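Local coordinates for ATP-dependent RNA helicase HrpB (Escherichia coli, PDB 6EUD), which hydrolyses ATP to ADP and phosphate as a DExH-box NTPase of the DEAH/RHA type, and binds single-stranded RNA, at residues Q568-S573 and R589-G594; A500-R505 and Y513-G518; N51-L56 and R98-T103. All blocks are in the same frame, centred on the assembly; numbering follows the deposited sequence.

Contact 1: residues Q568-S573 and R589-G594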
# COMPACT_ATOMS: atom_id res chain seq x y z
N GLN A 568 0.78 10.32 27.52
CA GLN A 568 1.30 10.61 26.19
C GLN A 568 0.22 10.52 25.12
O GLN A 568 0.39 11.03 24.02
CB GLN A 568 2.46 9.67 25.86
CG GLN A 568 2.06 8.18 25.73
CD GLN A 568 1.89 7.45 27.07
OE1 GLN A 568 2.06 8.05 28.13
NE2 GLN A 568 1.57 6.16 27.01
N LEU A 569 -0.91 9.88 25.44
CA LEU A 569 -2.04 9.81 24.51
C LEU A 569 -2.62 11.18 24.17
O LEU A 569 -3.17 11.38 23.09
CB LEU A 569 -3.16 8.94 25.08
CG LEU A 569 -2.89 7.43 25.13
CD1 LEU A 569 -4.12 6.70 25.66
CD2 LEU A 569 -2.48 6.91 23.76
N VAL A 570 -2.50 12.12 25.10
CA VAL A 570 -3.19 13.39 24.97
C VAL A 570 -2.24 14.51 24.60
O VAL A 570 -1.25 14.76 25.28
CB VAL A 570 -3.92 13.77 26.29
CG1 VAL A 570 -4.54 15.14 26.18
CG2 VAL A 570 -4.98 12.74 26.59
N GLN A 571 -2.55 15.17 23.49
CA GLN A 571 -1.76 16.31 23.07
C GLN A 571 -2.60 17.59 23.21
O GLN A 571 -3.84 17.55 23.17
CB GLN A 571 -1.24 16.11 21.64
CG GLN A 571 -2.28 15.70 20.61
CD GLN A 571 -2.51 14.19 20.51
OE1 GLN A 571 -2.25 13.43 21.44
NE2 GLN A 571 -3.02 13.77 19.36
N GLN A 572 -1.92 18.71 23.42
CA GLN A 572 -2.55 19.99 23.70
C GLN A 572 -2.42 20.93 22.50
O GLN A 572 -1.37 20.98 21.85
CB GLN A 572 -1.91 20.61 24.93
CG GLN A 572 -2.65 21.74 25.60
CD GLN A 572 -1.90 22.27 26.81
OE1 GLN A 572 -2.49 22.62 27.82
NE2 GLN A 572 -0.57 22.35 26.70
N SER A 573 -3.49 21.67 22.21
CA SER A 573 -3.51 22.54 21.03
C SER A 573 -4.37 23.78 21.26
O SER A 573 -5.59 23.68 21.41
CB SER A 573 -4.03 21.77 19.83
OG SER A 573 -4.07 22.57 18.67
N ARG A 589 -8.54 26.28 24.33
CA ARG A 589 -7.55 25.21 24.43
C ARG A 589 -8.25 23.86 24.23
O ARG A 589 -9.27 23.59 24.89
CB ARG A 589 -6.83 25.26 25.78
CG ARG A 589 -6.04 24.00 26.13
CD ARG A 589 -5.03 24.30 27.22
NE ARG A 589 -3.91 25.09 26.69
CZ ARG A 589 -2.98 25.67 27.44
NH1 ARG A 589 -3.01 25.57 28.76
NH2 ARG A 589 -2.01 26.37 26.86
N ARG A 590 -7.71 23.04 23.32
CA ARG A 590 -8.26 21.72 23.05
C ARG A 590 -7.29 20.60 23.46
O ARG A 590 -6.14 20.55 23.01
CB ARG A 590 -8.61 21.59 21.56
CG ARG A 590 -9.42 20.34 21.20
CD ARG A 590 -9.34 19.96 19.72
NE ARG A 590 -9.50 21.13 18.85
CZ ARG A 590 -10.67 21.60 18.42
NH1 ARG A 590 -11.81 21.02 18.76
NH2 ARG A 590 -10.69 22.67 17.63
N LEU A 591 -7.74 19.72 24.35
CA LEU A 591 -7.01 18.49 24.60
C LEU A 591 -7.51 17.42 23.63
O LEU A 591 -8.75 17.24 23.49
CB LEU A 591 -7.18 18.04 26.05
CG LEU A 591 -6.65 19.08 27.06
CD1 LEU A 591 -6.73 18.60 28.51
CD2 LEU A 591 -5.23 19.42 26.68
N GLN A 592 -6.60 16.74 22.90
CA GLN A 592 -7.20 15.83 21.93
C GLN A 592 -6.41 14.48 22.01
O GLN A 592 -5.23 14.40 22.42
CB GLN A 592 -7.14 16.42 20.52
CG GLN A 592 -5.68 16.64 20.09
CD GLN A 592 -5.46 17.83 19.17
OE1 GLN A 592 -5.65 17.77 17.95
NE2 GLN A 592 -4.81 18.88 19.76
N ILE A 593 -7.10 13.38 21.75
CA ILE A 593 -6.45 12.11 21.53
C ILE A 593 -6.54 11.81 20.05
O ILE A 593 -7.59 11.42 19.54
CB ILE A 593 -7.10 10.99 22.34
CG1 ILE A 593 -7.01 11.30 23.84
CG2 ILE A 593 -6.38 9.72 22.07
CD1 ILE A 593 -7.68 10.30 24.69
N GLY A 594 -5.45 12.06 19.33
CA GLY A 594 -5.50 12.00 17.88
C GLY A 594 -6.48 13.03 17.36
O GLY A 594 -6.36 14.21 17.69

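Contact 2: residues A500-R505 and Y513-G518. With EDO (1,2-ethanediol), chain C.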
# COMPACT_ATOMS: atom_id res chain seq x y z
N ALA A 500 -3.30 2.91 19.80
CA ALA A 500 -3.72 4.27 20.17
C ALA A 500 -4.62 4.93 19.11
O ALA A 500 -5.56 5.64 19.44
CB ALA A 500 -2.51 5.12 20.43
N ASP A 501 -4.31 4.70 17.83
CA ASP A 501 -5.08 5.23 16.72
C ASP A 501 -6.47 4.58 16.62
O ASP A 501 -7.31 5.03 15.83
CB ASP A 501 -4.33 5.02 15.41
CG ASP A 501 -3.91 3.57 15.21
OD1 ASP A 501 -3.62 2.90 16.22
OD2 ASP A 501 -3.87 3.08 14.07
N ARG A 502 -6.69 3.52 17.39
CA ARG A 502 -7.98 2.83 17.33
C ARG A 502 -8.76 2.97 18.62
O ARG A 502 -9.72 2.25 18.84
CB ARG A 502 -7.78 1.36 16.98
CG ARG A 502 -7.10 1.19 15.66
CD ARG A 502 -6.90 -0.26 15.31
NE ARG A 502 -6.16 -0.37 14.06
CZ ARG A 502 -5.70 -1.52 13.59
NH1 ARG A 502 -5.89 -2.65 14.27
NH2 ARG A 502 -5.04 -1.54 12.44
N ILE A 503 -8.35 3.90 19.48
CA ILE A 503 -9.18 4.38 20.57
C ILE A 503 -10.46 5.00 20.01
O ILE A 503 -10.40 5.82 19.10
CB ILE A 503 -8.44 5.42 21.40
CG1 ILE A 503 -7.30 4.75 22.17
CG2 ILE A 503 -9.42 6.15 22.31
CD1 ILE A 503 -6.37 5.71 22.87
N ALA A 504 -11.61 4.60 20.54
CA ALA A 504 -12.88 5.02 19.96
C ALA A 504 -13.75 5.80 20.93
O ALA A 504 -13.92 5.42 22.09
CB ALA A 504 -13.62 3.82 19.46
N ARG A 505 -14.30 6.92 20.45
CA ARG A 505 -15.23 7.70 21.26
C ARG A 505 -16.60 7.72 20.59
O ARG A 505 -16.71 7.76 19.36
CB ARG A 505 -14.71 9.12 21.46
CG ARG A 505 -15.68 10.02 22.20
CD ARG A 505 -15.29 11.48 22.05
NE ARG A 505 -16.36 12.36 22.48
CZ ARG A 505 -16.47 12.88 23.70
NH1 ARG A 505 -15.56 12.62 24.62
NH2 ARG A 505 -17.50 13.66 23.98
N TYR A 513 -19.10 5.55 16.51
CA TYR A 513 -17.83 5.92 17.12
C TYR A 513 -16.92 6.61 16.11
O TYR A 513 -16.97 6.35 14.91
CB TYR A 513 -17.14 4.68 17.70
CG TYR A 513 -17.85 4.12 18.92
CD1 TYR A 513 -17.56 4.62 20.19
CD2 TYR A 513 -18.79 3.10 18.81
CE1 TYR A 513 -18.19 4.13 21.31
CE2 TYR A 513 -19.43 2.60 19.94
CZ TYR A 513 -19.12 3.13 21.19
OH TYR A 513 -19.73 2.66 22.32
N GLN A 514 -16.06 7.49 16.61
CA GLN A 514 -14.94 7.96 15.81
C GLN A 514 -13.62 7.48 16.42
O GLN A 514 -13.43 7.54 17.66
CB GLN A 514 -14.95 9.49 15.69
CG GLN A 514 -13.84 10.02 14.81
CD GLN A 514 -13.89 11.53 14.64
OE1 GLN A 514 -14.09 12.29 15.60
NE2 GLN A 514 -13.70 11.98 13.40
N LEU A 515 -12.72 6.98 15.58
CA LEU A 515 -11.42 6.54 16.08
C LEU A 515 -10.44 7.71 16.17
O LEU A 515 -10.65 8.75 15.54
CB LEU A 515 -10.84 5.43 15.20
CG LEU A 515 -11.68 4.17 14.99
CD1 LEU A 515 -10.88 3.13 14.25
CD2 LEU A 515 -12.19 3.60 16.30
N ALA A 516 -9.38 7.55 16.96
CA ALA A 516 -8.38 8.60 17.13
C ALA A 516 -7.74 9.02 15.80
O ALA A 516 -7.24 10.13 15.67
CB ALA A 516 -7.29 8.15 18.12
N ASN A 517 -7.76 8.13 14.81
CA ASN A 517 -7.13 8.44 13.54
C ASN A 517 -8.15 9.16 12.64
O ASN A 517 -7.88 9.45 11.47
CB ASN A 517 -6.59 7.17 12.88
CG ASN A 517 -7.68 6.22 12.47
OD1 ASN A 517 -8.86 6.44 12.75
ND2 ASN A 517 -7.30 5.13 11.81
N GLY A 518 -9.32 9.42 13.20
CA GLY A 518 -10.31 10.27 12.58
C GLY A 518 -11.41 9.53 11.86
O GLY A 518 -12.41 10.14 11.47
C1 EDO C . -1.35 5.88 12.82
O1 EDO C . -0.59 5.23 11.83
C2 EDO C . -2.75 6.21 12.28
O2 EDO C . -3.48 5.02 11.93

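Contact 3: residues N51-L56 and R98-T103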
# COMPACT_ATOMS: atom_id res chain seq x y z
N ASN A 51 23.90 -30.56 -1.71
CA ASN A 51 24.64 -30.81 -0.47
C ASN A 51 23.91 -30.39 0.80
O ASN A 51 23.78 -29.20 1.09
CB ASN A 51 26.00 -30.11 -0.52
CG ASN A 51 27.00 -30.83 -1.43
OD1 ASN A 51 26.61 -31.57 -2.33
ND2 ASN A 51 28.29 -30.60 -1.19
N GLY A 52 23.44 -31.37 1.57
CA GLY A 52 22.84 -31.11 2.87
C GLY A 52 21.33 -31.16 2.90
O GLY A 52 20.71 -32.08 2.37
N LYS A 53 20.74 -30.15 3.54
CA LYS A 53 19.30 -30.08 3.77
C LYS A 53 18.58 -29.36 2.63
O LYS A 53 19.19 -28.58 1.90
CB LYS A 53 19.02 -29.37 5.09
CG LYS A 53 18.37 -30.26 6.14
CD LYS A 53 18.97 -29.96 7.49
CE LYS A 53 18.16 -30.58 8.63
NZ LYS A 53 17.75 -31.97 8.31
N ILE A 54 17.29 -29.64 2.47
CA ILE A 54 16.44 -28.93 1.51
C ILE A 54 15.21 -28.39 2.20
O ILE A 54 14.53 -29.11 2.92
CB ILE A 54 15.98 -29.85 0.36
CG1 ILE A 54 17.18 -30.51 -0.32
CG2 ILE A 54 15.14 -29.06 -0.64
CD1 ILE A 54 16.79 -31.53 -1.37
N ILE A 55 14.92 -27.10 1.99
CA ILE A 55 13.73 -26.50 2.59
C ILE A 55 12.65 -26.30 1.53
O ILE A 55 12.92 -25.81 0.43
CB ILE A 55 14.04 -25.15 3.24
CG1 ILE A 55 15.28 -25.23 4.14
CG2 ILE A 55 12.84 -24.68 4.04
CD1 ILE A 55 15.09 -26.06 5.37
N LEU A 56 11.42 -26.68 1.88
CA LEU A 56 10.28 -26.56 0.98
C LEU A 56 9.20 -25.67 1.57
O LEU A 56 8.43 -26.12 2.44
CB LEU A 56 9.71 -27.93 0.65
CG LEU A 56 8.52 -27.97 -0.31
CD1 LEU A 56 8.89 -27.35 -1.65
CD2 LEU A 56 8.02 -29.38 -0.48
N ARG A 98 16.10 -34.38 6.36
CA ARG A 98 16.94 -33.71 5.39
C ARG A 98 16.07 -32.78 4.55
O ARG A 98 16.57 -31.89 3.86
CB ARG A 98 17.69 -34.72 4.53
CG ARG A 98 18.89 -35.35 5.24
CD ARG A 98 19.65 -36.26 4.32
NE ARG A 98 19.97 -35.57 3.07
CZ ARG A 98 20.47 -36.16 2.00
NH1 ARG A 98 20.69 -37.47 2.00
NH2 ARG A 98 20.73 -35.45 0.91
N LEU A 99 14.76 -32.99 4.63
CA LEU A 99 13.79 -32.22 3.87
C LEU A 99 12.72 -31.69 4.80
O LEU A 99 11.91 -32.45 5.34
CB LEU A 99 13.18 -33.09 2.76
CG LEU A 99 12.25 -32.50 1.69
CD1 LEU A 99 10.81 -32.41 2.17
CD2 LEU A 99 12.74 -31.16 1.21
N GLU A 100 12.72 -30.38 5.01
CA GLU A 100 11.72 -29.75 5.87
C GLU A 100 10.71 -28.97 5.02
O GLU A 100 11.08 -28.28 4.07
CB GLU A 100 12.41 -28.84 6.89
CG GLU A 100 13.32 -29.59 7.85
CD GLU A 100 14.00 -28.70 8.88
OE1 GLU A 100 13.90 -27.46 8.77
OE2 GLU A 100 14.65 -29.23 9.82
N VAL A 101 9.43 -29.12 5.36
CA VAL A 101 8.36 -28.44 4.64
C VAL A 101 7.75 -27.38 5.53
O VAL A 101 6.94 -27.68 6.40
CB VAL A 101 7.26 -29.42 4.17
CG1 VAL A 101 6.24 -28.71 3.29
CG2 VAL A 101 7.87 -30.61 3.43
N VAL A 102 8.13 -26.13 5.30
CA VAL A 102 7.78 -25.04 6.21
C VAL A 102 6.69 -24.13 5.65
O VAL A 102 6.41 -24.14 4.45
CB VAL A 102 9.02 -24.20 6.54
CG1 VAL A 102 10.13 -25.09 7.09
CG2 VAL A 102 9.52 -23.46 5.30
N THR A 103 6.08 -23.34 6.53
CA THR A 103 5.04 -22.37 6.17
C THR A 103 4.78 -21.36 7.28
O THR A 103 5.39 -21.43 8.34
CB THR A 103 3.72 -23.03 5.86
OG1 THR A 103 2.76 -22.03 5.49
CG2 THR A 103 3.21 -23.76 7.10

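Contact 1: residues Q568-S573 and R589-G594
At the open end of the antiparallel hairpin built from strands 571-579 and 584-593, Gln571 lies against Gln592 and Ser573 against Arg590 as hydrogen-bonded pairs. Gln571 N gives to Gln592 O at 3.0 Å, and Gln592 N gives back to Gln571 O at 2.9 Å; Ser573 and Arg590 trade the same two backbone bonds. The non-hydrogen-bonded pair, Gln572 and Leu591, sends its side chains to the other face, side by side and pointing the same way, with Gln572 CG 3.6 Å from Leu591 CD2. Gln572 has CG anti to the backbone N (chi1 -164°), and the chain runs on extended to bring its amide to Arg589. There Gln572 OE1 lies over one face of the guanidinium, 3.1 Å from Arg589 CZ, with amide and guanidinium planes 37° apart. The guanidinium makes its salt bridges elsewhere, from NE to Asp574 and from NH2 to Glu610, and these probably fix the plane on which the amide rests. An alanine in place of this arginine would probably leave both carboxylates without this cationic partner and free the Gln572 amide to turn. Where the chain enters the hairpin the contact becomes apolar: Val570 CG2 packs 3.7 Å from Ile593 CG1, and Val563 of helix 559-565 touches both residues. Leu569 and Ile593 also touch Ile503, which brings this end of the hairpin against the sheet that contains strand 503-506. Next to the Gln571-Gln592 pair, Val570 CA points its hydrogen at Gln592 O, 3.4 Å away, the same oxygen that accepts from Gln571 N.

Contact 2: residues A500-R505 and Y513-G518
Backbone bonds carry most of the pairing between Ala500-Arg505 and Tyr513-Gly518, a short antiparallel hairpin. Arg505 N binds Gln514 O at 3.0 Å, nearly straight at 170°, and Gln514 N returns a bond to Arg505 O. Beyond them Ala516 N reaches Ile503 O at 2.9 Å, and Asn517 N makes a weak bond to Asp501 O from within the type I turn Leu515-Gly518.

The apolar part centres on Ala504. Its CB meets Leu515 CD2 at 3.5 Å and Tyr513 CB at 4.0 Å. Tyr513 brings its ring edge to the backbone of Arg505, Tyr513 CD1 lying 3.3 Å from Arg505 C, while its OH bonds to the carbonyl of His532.

Polar side chains lie at both ends. Gln514 NE2 donates to Gly518 O at 3.0 Å from above the carbonyl plane, closing across the turn, and its OE1 accepts from Arg507. Asp501 OD2 takes a hydrogen bond from O2 of a 1,2-ethanediol at 2.9 Å, and also a salt bridge from Arg422; the diol probably comes from the crystallisation liquor.

The curled sheet that holds this hairpin is consistent with the OB-fold of DEAH/RHA helicases. Strand 534-542 flanks strand 503-506, strand 520-522 flanks strand 512-515, and Leu596 of strand 596-602 packs on Arg505 and Gln514.

Contact 3: residues N51-L56 and R98-T103
Ile54 and Leu99 meet on neighbouring parallel strands of the mixed sheet in the first RecA-like domain, the P-loop NTPase core of the helicase. Their side chains leave the same face and cross obliquely. Leu99 has CG anti to its backbone N (chi1 -172°), and the turn beyond CG brings Leu99 CD2 to 3.6 Å from Ile54 CB. Farther along this face Leu56 and Val101 run side by side, pointing the same way, with Leu56 CD2 4.1 Å from Val101 CG2. Helix 61-74 lies over this apolar layer: Val67 packs on Leu56, Ala68 on Val101 and Leu71 on Leu99. The side chain of Leu56 also lies about 5 Å from that of Ser37, which puts this end of the strand close to the predicted ATP site.

On the opposite face Ile55 and Glu100 stand alongside each other. The second torsion of Ile55 (chi2 -68°) sets Ile55 CD1 3.9 Å from Glu100 OE1, so a methyl group covers part of a buried carboxylate. That carboxylate is paired with Arg86 through OE1, which would favour its charged form. Ile55 CG2 meets Val102 CG2 obliquely at 3.8 Å, and Met110 of helix 106-113 touches Ile55, Glu100 and Val102.

At the outer end Lys53 lays CG against Arg98 O at 3.3 Å, while Gly52 O sits at the edge of the Arg98 guanidinium.

Beneath the side chains, four backbone bonds alternate between the strands. Ile54 N to Arg98 O and Leu56 N to Glu100 O are both 2.7 Å; in the bond farthest along the strands, Val102 N approaches Leu56 O from above the carbonyl plane, 40° out of it.

Contact 3 is the buried one, a parallel strand pair sandwiched by helices in the ATPase core; contacts 1 and 2 are antiparallel hairpins, contact 1 at the surface and contact 2 partly buried. Their chemistry follows suit: branched aliphatic side chains dominate contact 3, whereas glutamines and a salt-bridged arginine line contact 1 beside a small apolar end at Val570 and Ile593, and contact 2 mixes alanines and larger apolar side chains with polar groups. The two hairpins belong to different sheets yet touch, Leu569 CD1 lying 3.7 Å from Ile503 CD1, so a shared apolar seam joins them. Contact 3 stands apart, its centre about 53 Å from that of contact 1 and 45 Å from that of contact 2.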